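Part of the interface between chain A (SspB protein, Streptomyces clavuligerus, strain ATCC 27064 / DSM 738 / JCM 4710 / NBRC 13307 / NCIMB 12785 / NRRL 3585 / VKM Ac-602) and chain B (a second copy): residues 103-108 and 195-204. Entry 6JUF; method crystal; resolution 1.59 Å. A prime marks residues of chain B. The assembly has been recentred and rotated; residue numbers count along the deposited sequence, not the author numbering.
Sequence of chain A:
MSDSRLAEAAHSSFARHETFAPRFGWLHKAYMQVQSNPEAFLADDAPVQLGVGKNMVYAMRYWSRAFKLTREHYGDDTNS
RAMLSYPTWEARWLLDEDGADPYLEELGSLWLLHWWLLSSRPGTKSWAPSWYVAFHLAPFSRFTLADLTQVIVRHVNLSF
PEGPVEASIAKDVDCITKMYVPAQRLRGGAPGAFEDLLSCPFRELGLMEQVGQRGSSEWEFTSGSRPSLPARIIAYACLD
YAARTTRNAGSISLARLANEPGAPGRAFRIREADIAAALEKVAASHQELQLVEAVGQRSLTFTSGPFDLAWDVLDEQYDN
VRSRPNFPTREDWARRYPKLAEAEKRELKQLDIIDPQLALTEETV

Chain A 103-108: YLEELG
Chain B, residues 195-204: EDLLSCPFRE

Residues 103-108 of chain A lie against residues 195-204 of chain B in a short backbone pairing that buries 363 Å², both sides summed. The register is set by a single beta bridge, Glu106 with Leu198′ (CA-CA 4.4 Å). The backbones run antiparallel, with one hydrogen bond on either side of the bridge; the CA atoms of Leu107 and Ser199′ also come within 5.2 Å.

Tyr103 (m, phi/psi -102/9) makes no contact. Leu104 has positive phi (51/53); its side chain (m, t) starts sideways and ends away from chain B, so its contribution is the carbonyl: Ser199′ OG donates to Leu104 O at 2.9 Å, with chi1 in p.

Glu105 (-76/-26; m, t) also acts through its backbone. Ser199′ N donates to Glu105 O at 2.8 Å and 150°, so serine suits its place by supplying two donors to successive carbonyls. Water 1 donates to Glu105 O (2.9 Å) and Ser199′ O (2.7 Å).

Glu106 is extended (-103/134), as are Leu197′ (-79/137), Leu198′ (-94/151) and Ser199′ (-69/150). Its CB points away, yet its aliphatic part (m, t) reaches Leu198′, CG to CD2 4.1 Å. Leu198′ (m, chi2 146°) likewise starts away, and its end comes nearer.

Leu107 turns to helical angles (-61/-33); its N donates to Leu197′ O at 3.1 Å and 161°. Leu107 (m, t) is buried and has the largest area covered by the other stretch, 83 Å². Its branched apolar end suits two neighbours: Leu107 CD2 lies 3.6 Å from Ser199′ CB, Leu107 CD1 4.2 Å from Leu197′ CB. Leu107 CD1 is also 3.9 Å from Arg203′ NH1, oblique to the guanidinium, and Arg203′ NH1 donates to Leu198′ O at 2.8 Å.

Gly108 (-53/-29) makes no direct contact, but its N donates to water 2 at 2.8 Å, which lies 2.8 Å from Leu197′ O.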

# COMPACT_ATOMS: atom_id res chain seq x y z
N TYR A 103 9.01 -1.75 4.35
CA TYR A 103 7.64 -2.06 3.90
C TYR A 103 6.81 -0.85 3.44
O TYR A 103 5.57 -0.97 3.28
CB TYR A 103 6.92 -2.96 4.95
CG TYR A 103 7.74 -4.25 5.10
CD1 TYR A 103 7.63 -5.24 4.12
CD2 TYR A 103 8.64 -4.44 6.16
CE1 TYR A 103 8.41 -6.41 4.19
CE2 TYR A 103 9.39 -5.59 6.23
CZ TYR A 103 9.28 -6.55 5.22
OH TYR A 103 9.92 -7.75 5.19
N LEU A 104 7.44 0.31 3.31
CA LEU A 104 6.80 1.54 2.89
C LEU A 104 5.52 1.78 3.77
O LEU A 104 4.43 2.07 3.23
CB LEU A 104 6.45 1.54 1.41
CG LEU A 104 7.72 1.39 0.49
CD1 LEU A 104 7.28 1.55 -0.97
CD2 LEU A 104 8.86 2.32 0.82
N GLU A 105 5.74 1.73 5.09
CA GLU A 105 4.68 1.96 6.06
C GLU A 105 4.30 3.41 6.23
O GLU A 105 3.17 3.70 6.63
CB GLU A 105 5.10 1.36 7.41
CG GLU A 105 5.14 -0.15 7.38
CD GLU A 105 5.74 -0.74 8.64
OE1 GLU A 105 5.66 -0.14 9.72
OE2 GLU A 105 6.38 -1.80 8.51
N GLU A 106 5.24 4.31 5.95
CA GLU A 106 5.02 5.77 6.12
C GLU A 106 4.78 6.41 4.81
O GLU A 106 5.54 6.16 3.84
CB GLU A 106 6.22 6.41 6.80
CG GLU A 106 6.58 5.75 8.11
CD GLU A 106 7.36 6.66 9.04
OE1 GLU A 106 7.59 7.90 8.75
OE2 GLU A 106 7.75 6.11 10.10
N LEU A 107 3.77 7.26 4.72
CA LEU A 107 3.49 7.94 3.46
C LEU A 107 4.66 8.82 3.01
O LEU A 107 4.93 8.94 1.81
CB LEU A 107 2.15 8.68 3.45
CG LEU A 107 0.97 7.72 3.39
CD1 LEU A 107 -0.34 8.48 3.47
CD2 LEU A 107 1.01 6.84 2.14
N GLY A 108 5.41 9.40 3.94
CA GLY A 108 6.61 10.14 3.59
C GLY A 108 7.59 9.34 2.73
O GLY A 108 8.32 9.91 1.94
N GLU B 195 6.98 13.54 10.69
CA GLU B 195 6.50 12.38 10.04
C GLU B 195 5.06 12.60 9.74
O GLU B 195 4.64 13.71 9.35
CB GLU B 195 6.68 11.13 10.93
N ASP B 196 4.31 11.50 9.85
CA ASP B 196 3.06 11.48 10.61
C ASP B 196 2.11 10.43 10.02
O ASP B 196 1.90 9.41 10.66
CB ASP B 196 2.38 12.82 10.86
CG ASP B 196 2.43 13.25 12.33
OD1 ASP B 196 2.74 12.43 13.24
OD2 ASP B 196 2.17 14.44 12.58
N LEU B 197 1.59 10.65 8.80
CA LEU B 197 0.56 9.72 8.32
C LEU B 197 1.16 8.43 7.77
O LEU B 197 2.14 8.47 7.00
CB LEU B 197 -0.34 10.37 7.26
CG LEU B 197 -1.23 11.56 7.76
CD1 LEU B 197 -2.06 11.99 6.56
CD2 LEU B 197 -2.14 11.13 8.87
N LEU B 198 0.53 7.31 8.12
CA LEU B 198 0.96 5.98 7.68
C LEU B 198 0.19 5.59 6.45
O LEU B 198 -0.93 6.03 6.24
CB LEU B 198 0.76 4.94 8.79
CG LEU B 198 1.62 5.30 10.00
CD1 LEU B 198 0.95 4.93 11.27
CD2 LEU B 198 3.00 4.70 9.88
N SER B 199 0.79 4.77 5.60
CA SER B 199 0.02 4.17 4.53
C SER B 199 -1.01 3.14 5.06
O SER B 199 -0.84 2.58 6.15
CB SER B 199 0.95 3.49 3.51
OG SER B 199 1.67 2.43 4.11
N CYS B 200 -2.14 2.98 4.34
CA CYS B 200 -3.05 1.88 4.72
C CYS B 200 -3.66 1.38 3.43
O CYS B 200 -4.39 2.16 2.77
CB CYS B 200 -4.18 2.37 5.67
SG CYS B 200 -5.13 0.93 6.19
N PRO B 201 -3.35 0.15 3.04
CA PRO B 201 -3.73 -0.28 1.68
C PRO B 201 -5.24 -0.42 1.50
O PRO B 201 -5.73 -0.47 0.38
CB PRO B 201 -3.00 -1.64 1.51
CG PRO B 201 -2.81 -2.14 2.94
CD PRO B 201 -2.56 -0.89 3.76
N PHE B 202 -5.98 -0.41 2.60
CA PHE B 202 -7.43 -0.49 2.48
C PHE B 202 -8.07 0.78 1.95
O PHE B 202 -9.22 0.74 1.50
CB PHE B 202 -8.04 -0.90 3.82
CG PHE B 202 -7.63 -2.30 4.23
CD1 PHE B 202 -8.33 -3.41 3.75
CD2 PHE B 202 -6.45 -2.51 4.96
CE1 PHE B 202 -7.96 -4.71 4.11
CE2 PHE B 202 -6.04 -3.82 5.27
CZ PHE B 202 -6.80 -4.92 4.83
N ARG B 203 -7.31 1.88 1.95
CA ARG B 203 -7.84 3.12 1.38
C ARG B 203 -8.11 2.98 -0.12
O ARG B 203 -8.97 3.69 -0.68
CB ARG B 203 -6.93 4.31 1.69
CG ARG B 203 -6.74 4.56 3.16
CD ARG B 203 -5.63 5.57 3.40
NE ARG B 203 -5.47 5.72 4.87
CZ ARG B 203 -4.29 5.99 5.44
NH1 ARG B 203 -3.24 6.18 4.65
NH2 ARG B 203 -4.15 6.11 6.75
N GLU B 204 -7.41 2.05 -0.77
CA GLU B 204 -7.61 1.86 -2.20
C GLU B 204 -8.97 1.29 -2.53
O GLU B 204 -9.35 1.37 -3.71
CB GLU B 204 -6.55 0.94 -2.83
CG GLU B 204 -5.21 1.61 -2.86
CD GLU B 204 -4.43 1.22 -4.11
OE1 GLU B 204 -3.31 0.76 -3.98
OE2 GLU B 204 -4.97 1.40 -5.22
O HOH W 1 1.47 1.43 6.94
O HOH W 2 4.00 10.41 6.13